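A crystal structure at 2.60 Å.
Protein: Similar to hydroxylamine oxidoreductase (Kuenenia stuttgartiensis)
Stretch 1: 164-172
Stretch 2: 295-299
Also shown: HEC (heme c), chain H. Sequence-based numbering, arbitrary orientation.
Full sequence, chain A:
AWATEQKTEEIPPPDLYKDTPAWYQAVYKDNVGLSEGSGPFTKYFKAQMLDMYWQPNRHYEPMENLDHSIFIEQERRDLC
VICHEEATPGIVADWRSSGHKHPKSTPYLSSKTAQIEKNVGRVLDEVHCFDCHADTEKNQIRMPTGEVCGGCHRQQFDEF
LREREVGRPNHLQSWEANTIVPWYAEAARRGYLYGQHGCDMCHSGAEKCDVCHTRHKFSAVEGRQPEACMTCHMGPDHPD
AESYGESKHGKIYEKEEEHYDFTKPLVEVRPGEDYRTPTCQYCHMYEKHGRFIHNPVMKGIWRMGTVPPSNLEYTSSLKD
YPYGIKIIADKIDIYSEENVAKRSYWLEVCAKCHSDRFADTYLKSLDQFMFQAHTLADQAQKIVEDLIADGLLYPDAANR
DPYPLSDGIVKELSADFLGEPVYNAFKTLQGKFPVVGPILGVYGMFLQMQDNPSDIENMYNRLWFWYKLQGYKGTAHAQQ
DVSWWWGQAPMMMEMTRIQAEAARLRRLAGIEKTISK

Stretch 1, residues 164-172: REVGRPNHL
Stretch 2 295-299: NPVMK

Residues 164-172 and 295-299 belong to one chain, and no hydrogen bond joins them; they meet through apolar side chains and a shared heme c, burying 308 Å² in all. Asn-170, His-171, Pro-296 and Val-297 are buried, while Val-166 and Met-298 remain partly exposed. The register runs antiparallel in sequence: Val-166 CA lies 6.5 Å from Met-298 CA, Asn-170 CA 6.5 Å from Val-297 CA, and His-171 CA 8.6 Å from Asn-295 CA.

Backbone angles (phi/psi) set the frame. Arg-164 (-58/-22) and Glu-165 (-70/-26) close a 3-10 segment, and Val-166 follows at -103/-12; Gly-167 N gives a weak hydrogen bond to Arg-164 O at 3.4 Å. Gly-167 adopts 83/-179, where a CB would be jammed against the preceding carbonyl O, so glycine fits. Arg-168 (-67/147) leads through a cis peptide into Pro-169 (-83/149), then Asn-170 is extended (-168/174), His-171 turns (-81/-33) and Leu-172 follows (-60/-47, chi1 t, chi2 p). The second stretch lacks regular structure: Asn-295 -168/146, Pro-296 -99/9, Val-297 -110/2, Met-298 -71/-27, Lys-299 -104/13.

Apolar packing centres on two valines whose CA-to-CB bonds point toward the opposing stretch. Val-166 (chi1 m) places CG2 3.7 Å from CG2 of Val-297 (chi1 m), and these two residues have the largest areas covered by the other stretch. Met-298, mmm, starts sideways, but its flexible chain brings CE to 4.1 Å from Val-166 CG1 and 3.8 Å from OE2 of Glu-165 (chi1 m, chi2 t, chi3 -162°). Asn-170 (chi1 p, chi2 42°) adds CB at 4.2 Å from Val-297 CG2. Pro-296, puckered C-gamma endo, brings CG to 3.5 Å from His-171 CE1, at the ring edge and near its plane.

Two hydrogen bonds, one of them weak, lie within the second stretch, beside this surface. Asn-295, with chi1 87° and chi2 77°, accepts from Val-297 N at OD1 (3.1 Å, 164°), while its ND2 gives a weak bond to Met-298 SD (3.5 Å, 143°). One amide thus reaches both residues that pack on Val-166.

Both stretches also contact the heme. The CA-to-CB bond of His-171 points toward the second stretch, and its ring (chi1 m, chi2 127°) binds HEC FE through NE2 at 2.0 Å; imidazole suits this place because its nitrogen can donate a lone pair to iron. Another atom, from elsewhere in the structure, also binds the metal. Asn-170 N donates to HEC O1D (3.3 Å, 160°). From the other stretch, Val-297 CG1 lies 3.6 Å from HEC C2A and Pro-296 O 3.3 Å from HEC CMA.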

ATOM      1  N   ARG A 164     -25.920   7.212 -44.870  1.00 24.74           N
ATOM      2  CA  ARG A 164     -26.730   7.357 -46.074  1.00 27.32           C
ATOM      3  C   ARG A 164     -25.911   7.189 -47.350  1.00 27.80           C
ATOM      4  O   ARG A 164     -26.474   6.843 -48.396  1.00 39.29           O
ATOM      5  CB  ARG A 164     -27.424   8.729 -46.051  1.00 35.05           C
ATOM      6  CG  ARG A 164     -28.238   9.063 -47.292  1.00 37.00           C
ATOM      7  CD  ARG A 164     -29.149  10.270 -47.090  1.00 48.52           C
ATOM      8  NE  ARG A 164     -30.328   9.940 -46.294  1.00 65.49           N
ATOM      9  CZ  ARG A 164     -30.658  10.534 -45.152  1.00 67.63           C
ATOM     10  NH1 ARG A 164     -29.906  11.512 -44.665  1.00 57.64           N
ATOM     11  NH2 ARG A 164     -31.751  10.158 -44.500  1.00 49.10           N
ATOM     12  N   GLU A 165     -24.593   7.390 -47.280  1.00 32.76           N
ATOM     13  CA  GLU A 165     -23.765   7.369 -48.482  1.00 29.39           C
ATOM     14  C   GLU A 165     -23.637   5.972 -49.079  1.00 26.81           C
ATOM     15  O   GLU A 165     -23.397   5.841 -50.285  1.00 33.21           O
ATOM     16  CB  GLU A 165     -22.380   7.933 -48.168  1.00 19.87           C
ATOM     17  CG  GLU A 165     -22.385   9.424 -47.885  1.00 29.02           C
ATOM     18  CD  GLU A 165     -21.047   9.935 -47.394  1.00 34.52           C
ATOM     19  OE1 GLU A 165     -21.013  11.044 -46.821  1.00 32.32           O
ATOM     20  OE2 GLU A 165     -20.033   9.230 -47.579  1.00 34.73           O
ATOM     21  N   VAL A 166     -23.787   4.922 -48.268  1.00 24.38           N
ATOM     22  CA  VAL A 166     -23.680   3.552 -48.767  1.00 27.19           C
ATOM     23  C   VAL A 166     -25.034   2.872 -48.931  1.00 31.18           C
ATOM     24  O   VAL A 166     -25.102   1.802 -49.559  1.00 30.54           O
ATOM     25  CB  VAL A 166     -22.776   2.687 -47.860  1.00 24.09           C
ATOM     26  CG1 VAL A 166     -21.370   3.271 -47.784  1.00 20.56           C
ATOM     27  CG2 VAL A 166     -23.384   2.543 -46.472  1.00 24.57           C
ATOM     28  N   GLY A 167     -26.107   3.450 -48.396  1.00 33.47           N
ATOM     29  CA  GLY A 167     -27.432   2.887 -48.559  1.00 19.68           C
ATOM     30  C   GLY A 167     -27.734   1.785 -47.561  1.00 25.56           C
ATOM     31  O   GLY A 167     -26.931   1.438 -46.693  1.00 29.27           O
ATOM     32  N   ARG A 168     -28.935   1.228 -47.696  1.00 24.58           N
ATOM     33  CA  ARG A 168     -29.346   0.130 -46.835  1.00 19.56           C
ATOM     34  C   ARG A 168     -28.504  -1.115 -47.119  1.00 20.75           C
ATOM     35  O   ARG A 168     -28.083  -1.343 -48.257  1.00 21.19           O
ATOM     36  CB  ARG A 168     -30.828  -0.184 -47.036  1.00 23.72           C
ATOM     37  CG  ARG A 168     -31.778   0.840 -46.425  1.00 27.51           C
ATOM     38  CD  ARG A 168     -33.180   0.266 -46.267  1.00 31.17           C
ATOM     39  NE  ARG A 168     -34.026   0.479 -47.436  1.00 44.64           N
ATOM     40  CZ  ARG A 168     -35.073  -0.280 -47.746  1.00 38.54           C
ATOM     41  NH1 ARG A 168     -35.391  -1.318 -46.983  1.00 37.97           N
ATOM     42  NH2 ARG A 168     -35.794  -0.011 -48.825  1.00 45.14           N
ATOM     43  N   PRO A 169     -28.240  -1.942 -46.095  1.00 24.34           N
ATOM     44  CA  PRO A 169     -28.664  -1.760 -44.701  1.00 28.18           C
ATOM     45  C   PRO A 169     -27.753  -0.834 -43.900  1.00 25.90           C
ATOM     46  O   PRO A 169     -26.549  -0.778 -44.156  1.00 25.87           O
ATOM     47  CB  PRO A 169     -28.603  -3.185 -44.125  1.00 24.51           C
ATOM     48  CG  PRO A 169     -28.384  -4.099 -45.302  1.00 19.61           C
ATOM     49  CD  PRO A 169     -27.652  -3.272 -46.303  1.00 21.37           C
ATOM     50  N   ASN A 170     -28.334  -0.127 -42.935  1.00 25.41           N
ATOM     51  CA  ASN A 170     -27.591   0.729 -42.018  1.00 27.86           C
ATOM     52  C   ASN A 170     -28.529   1.123 -40.884  1.00 32.36           C
ATOM     53  O   ASN A 170     -29.728   0.835 -40.918  1.00 32.78           O
ATOM     54  CB  ASN A 170     -27.006   1.958 -42.722  1.00 23.26           C
ATOM     55  CG  ASN A 170     -28.059   2.784 -43.448  1.00 27.01           C
ATOM     56  OD1 ASN A 170     -29.159   3.006 -42.943  1.00 31.66           O
ATOM     57  ND2 ASN A 170     -27.716   3.250 -44.642  1.00 32.00           N
ATOM     58  N   HIS A 171     -27.971   1.802 -39.881  1.00 22.41           N
ATOM     59  CA  HIS A 171     -28.764   2.191 -38.720  1.00 19.51           C
ATOM     60  C   HIS A 171     -29.592   3.442 -38.982  1.00 26.56           C
ATOM     61  O   HIS A 171     -30.691   3.574 -38.433  1.00 27.93           O
ATOM     62  CB  HIS A 171     -27.850   2.408 -37.515  1.00 27.18           C
ATOM     63  CG  HIS A 171     -26.991   1.228 -37.192  1.00 24.87           C
ATOM     64  ND1 HIS A 171     -25.623   1.318 -37.049  1.00 24.44           N
ATOM     65  CD2 HIS A 171     -27.305  -0.074 -36.992  1.00 22.70           C
ATOM     66  CE1 HIS A 171     -25.132   0.123 -36.773  1.00 28.44           C
ATOM     67  NE2 HIS A 171     -26.131  -0.740 -36.732  1.00 20.99           N
ATOM     68  N   LEU A 172     -29.087   4.363 -39.806  1.00 25.64           N
ATOM     69  CA  LEU A 172     -29.812   5.602 -40.077  1.00 24.09           C
ATOM     70  C   LEU A 172     -31.173   5.321 -40.704  1.00 33.82           C
ATOM     71  O   LEU A 172     -32.193   5.882 -40.284  1.00 31.75           O
ATOM     72  CB  LEU A 172     -28.980   6.506 -40.987  1.00 22.52           C
ATOM     73  CG  LEU A 172     -29.658   7.793 -41.465  1.00 30.09           C
ATOM     74  CD1 LEU A 172     -29.906   8.748 -40.303  1.00 28.51           C
ATOM     75  CD2 LEU A 172     -28.836   8.463 -42.556  1.00 35.16           C
ATOM     76  N   ASN A 295     -19.546   5.391 -37.306  1.00 21.54           N
ATOM     77  CA  ASN A 295     -20.546   4.502 -37.895  1.00 22.82           C
ATOM     78  C   ASN A 295     -19.830   3.281 -38.461  1.00 22.69           C
ATOM     79  O   ASN A 295     -18.691   3.393 -38.933  1.00 23.61           O
ATOM     80  CB  ASN A 295     -21.379   5.209 -38.972  1.00 20.10           C
ATOM     81  CG  ASN A 295     -20.744   5.147 -40.349  1.00 19.45           C
ATOM     82  OD1 ASN A 295     -20.793   4.120 -41.028  1.00 16.54           O
ATOM     83  ND2 ASN A 295     -20.172   6.262 -40.782  1.00 21.65           N
ATOM     84  N   PRO A 296     -20.450   2.102 -38.422  1.00 22.12           N
ATOM     85  CA  PRO A 296     -19.741   0.857 -38.770  1.00 24.08           C
ATOM     86  C   PRO A 296     -19.960   0.325 -40.184  1.00 20.68           C
ATOM     87  O   PRO A 296     -19.518  -0.796 -40.454  1.00 25.39           O
ATOM     88  CB  PRO A 296     -20.328  -0.123 -37.750  1.00 20.66           C
ATOM     89  CG  PRO A 296     -21.754   0.327 -37.616  1.00 21.16           C
ATOM     90  CD  PRO A 296     -21.756   1.830 -37.795  1.00 15.44           C
ATOM     91  N   VAL A 297     -20.608   1.067 -41.081  1.00 18.68           N
ATOM     92  CA  VAL A 297     -21.125   0.495 -42.322  1.00 19.91           C
ATOM     93  C   VAL A 297     -20.379   0.966 -43.562  1.00 20.63           C
ATOM     94  O   VAL A 297     -20.745   0.559 -44.675  1.00 22.07           O
ATOM     95  CB  VAL A 297     -22.632   0.781 -42.474  1.00 19.09           C
ATOM     96  CG1 VAL A 297     -23.367   0.451 -41.186  1.00 15.58           C
ATOM     97  CG2 VAL A 297     -22.856   2.236 -42.863  1.00 13.75           C
ATOM     98  N   MET A 298     -19.339   1.792 -43.417  1.00 20.05           N
ATOM     99  CA  MET A 298     -18.774   2.463 -44.587  1.00 22.26           C
ATOM    100  C   MET A 298     -18.028   1.509 -45.517  1.00 21.17           C
ATOM    101  O   MET A 298     -17.937   1.775 -46.723  1.00 26.71           O
ATOM    102  CB  MET A 298     -17.845   3.595 -44.152  1.00 19.58           C
ATOM    103  CG  MET A 298     -18.525   4.691 -43.348  1.00 20.22           C
ATOM    104  SD  MET A 298     -20.001   5.351 -44.148  1.00 21.59           S
ATOM    105  CE  MET A 298     -19.303   6.058 -45.637  1.00 22.70           C
ATOM    106  N   LYS A 299     -17.494   0.405 -44.998  1.00 18.67           N
ATOM    107  CA  LYS A 299     -16.642  -0.479 -45.783  1.00 21.73           C
ATOM    108  C   LYS A 299     -17.343  -1.760 -46.242  1.00 21.95           C
ATOM    109  O   LYS A 299     -16.661  -2.682 -46.701  1.00 21.39           O
ATOM    110  CB  LYS A 299     -15.393  -0.847 -44.987  1.00 20.91           C
ATOM    111  CG  LYS A 299     -14.625   0.346 -44.460  1.00 22.91           C
ATOM    112  CD  LYS A 299     -13.237  -0.054 -43.998  1.00 19.72           C
ATOM    113  CE  LYS A 299     -13.287  -1.208 -43.008  1.00 20.50           C
ATOM    114  NZ  LYS A 299     -14.076  -0.890 -41.783  1.00 17.05           N
TER
HETATM  115 FE   HEC H 606     -26.025  -2.725 -36.504  1.00 21.14          FE
HETATM  116  CHA HEC H 606     -26.962  -2.663 -39.797  1.00 20.35           C
HETATM  117  CHB HEC H 606     -22.722  -3.021 -37.453  1.00 20.90           C
HETATM  118  CHC HEC H 606     -25.030  -2.578 -33.202  1.00 25.98           C
HETATM  119  CHD HEC H 606     -29.285  -2.950 -35.492  1.00 22.43           C
HETATM  120  NA  HEC H 606     -25.029  -2.834 -38.288  1.00 19.15           N
HETATM  121  C1A HEC H 606     -25.613  -2.769 -39.539  1.00 24.43           C
HETATM  122  C2A HEC H 606     -24.552  -2.834 -40.525  1.00 23.65           C
HETATM  123  C3A HEC H 606     -23.388  -2.934 -39.881  1.00 21.95           C
HETATM  124  C4A HEC H 606     -23.660  -2.936 -38.458  1.00 20.57           C
HETATM  125  CMA HEC H 606     -21.993  -3.030 -40.535  1.00 17.15           C
HETATM  126  CAA HEC H 606     -24.728  -2.793 -42.056  1.00 17.89           C
HETATM  127  CBA HEC H 606     -24.785  -4.215 -42.595  1.00 25.21           C
HETATM  128  CGA HEC H 606     -24.650  -4.175 -44.091  1.00 28.99           C
HETATM  129  O1A HEC H 606     -25.157  -5.114 -44.749  1.00 26.93           O
HETATM  130  O2A HEC H 606     -24.049  -3.208 -44.626  1.00 29.94           O
HETATM  131  NB  HEC H 606     -24.211  -2.832 -35.509  1.00 23.96           N
HETATM  132  C1B HEC H 606     -22.964  -2.854 -36.106  1.00 24.10           C
HETATM  133  C2B HEC H 606     -21.966  -2.666 -35.071  1.00 21.12           C
HETATM  134  C3B HEC H 606     -22.603  -2.549 -33.899  1.00 23.02           C
HETATM  135  C4B HEC H 606     -24.029  -2.648 -34.150  1.00 20.50           C
HETATM  136  CMB HEC H 606     -20.437  -2.640 -35.302  1.00 23.39           C
HETATM  137  CAB HEC H 606     -21.967  -2.341 -32.505  1.00 19.97           C
HETATM  138  CBB HEC H 606     -21.227  -0.989 -32.387  1.00 17.07           C
HETATM  139  NC  HEC H 606     -26.965  -2.793 -34.690  1.00 19.98           N
HETATM  140  C1C HEC H 606     -26.387  -2.650 -33.444  1.00 22.66           C
HETATM  141  C2C HEC H 606     -27.442  -2.364 -32.488  1.00 22.44           C
HETATM  142  C3C HEC H 606     -28.594  -2.702 -33.091  1.00 30.86           C
HETATM  143  C4C HEC H 606     -28.331  -2.822 -34.508  1.00 19.41           C
HETATM  144  CMC HEC H 606     -27.206  -2.445 -30.962  1.00 23.11           C
HETATM  145  CAC HEC H 606     -30.020  -2.693 -32.492  1.00 23.65           C
HETATM  146  CBC HEC H 606     -30.579  -1.258 -32.516  1.00 21.60           C
HETATM  147  ND  HEC H 606     -27.846  -2.773 -37.492  1.00 16.64           N
HETATM  148  C1D HEC H 606     -29.072  -2.922 -36.853  1.00 20.86           C
HETATM  149  C2D HEC H 606     -30.107  -3.042 -37.851  1.00 19.56           C
HETATM  150  C3D HEC H 606     -29.382  -2.955 -39.201  1.00 22.60           C
HETATM  151  C4D HEC H 606     -27.983  -2.786 -38.878  1.00 20.14           C
HETATM  152  CMD HEC H 606     -31.615  -3.224 -37.588  1.00 20.51           C
HETATM  153  CAD HEC H 606     -29.991  -3.025 -40.615  1.00 18.07           C
HETATM  154  CBD HEC H 606     -31.059  -1.956 -40.798  1.00 27.16           C
HETATM  155  CGD HEC H 606     -31.580  -2.033 -42.206  1.00 30.96           C
HETATM  156  O1D HEC H 606     -31.462  -1.023 -42.946  1.00 28.39           O
HETATM  157  O2D HEC H 606     -32.098  -3.115 -42.585  1.00 33.88           O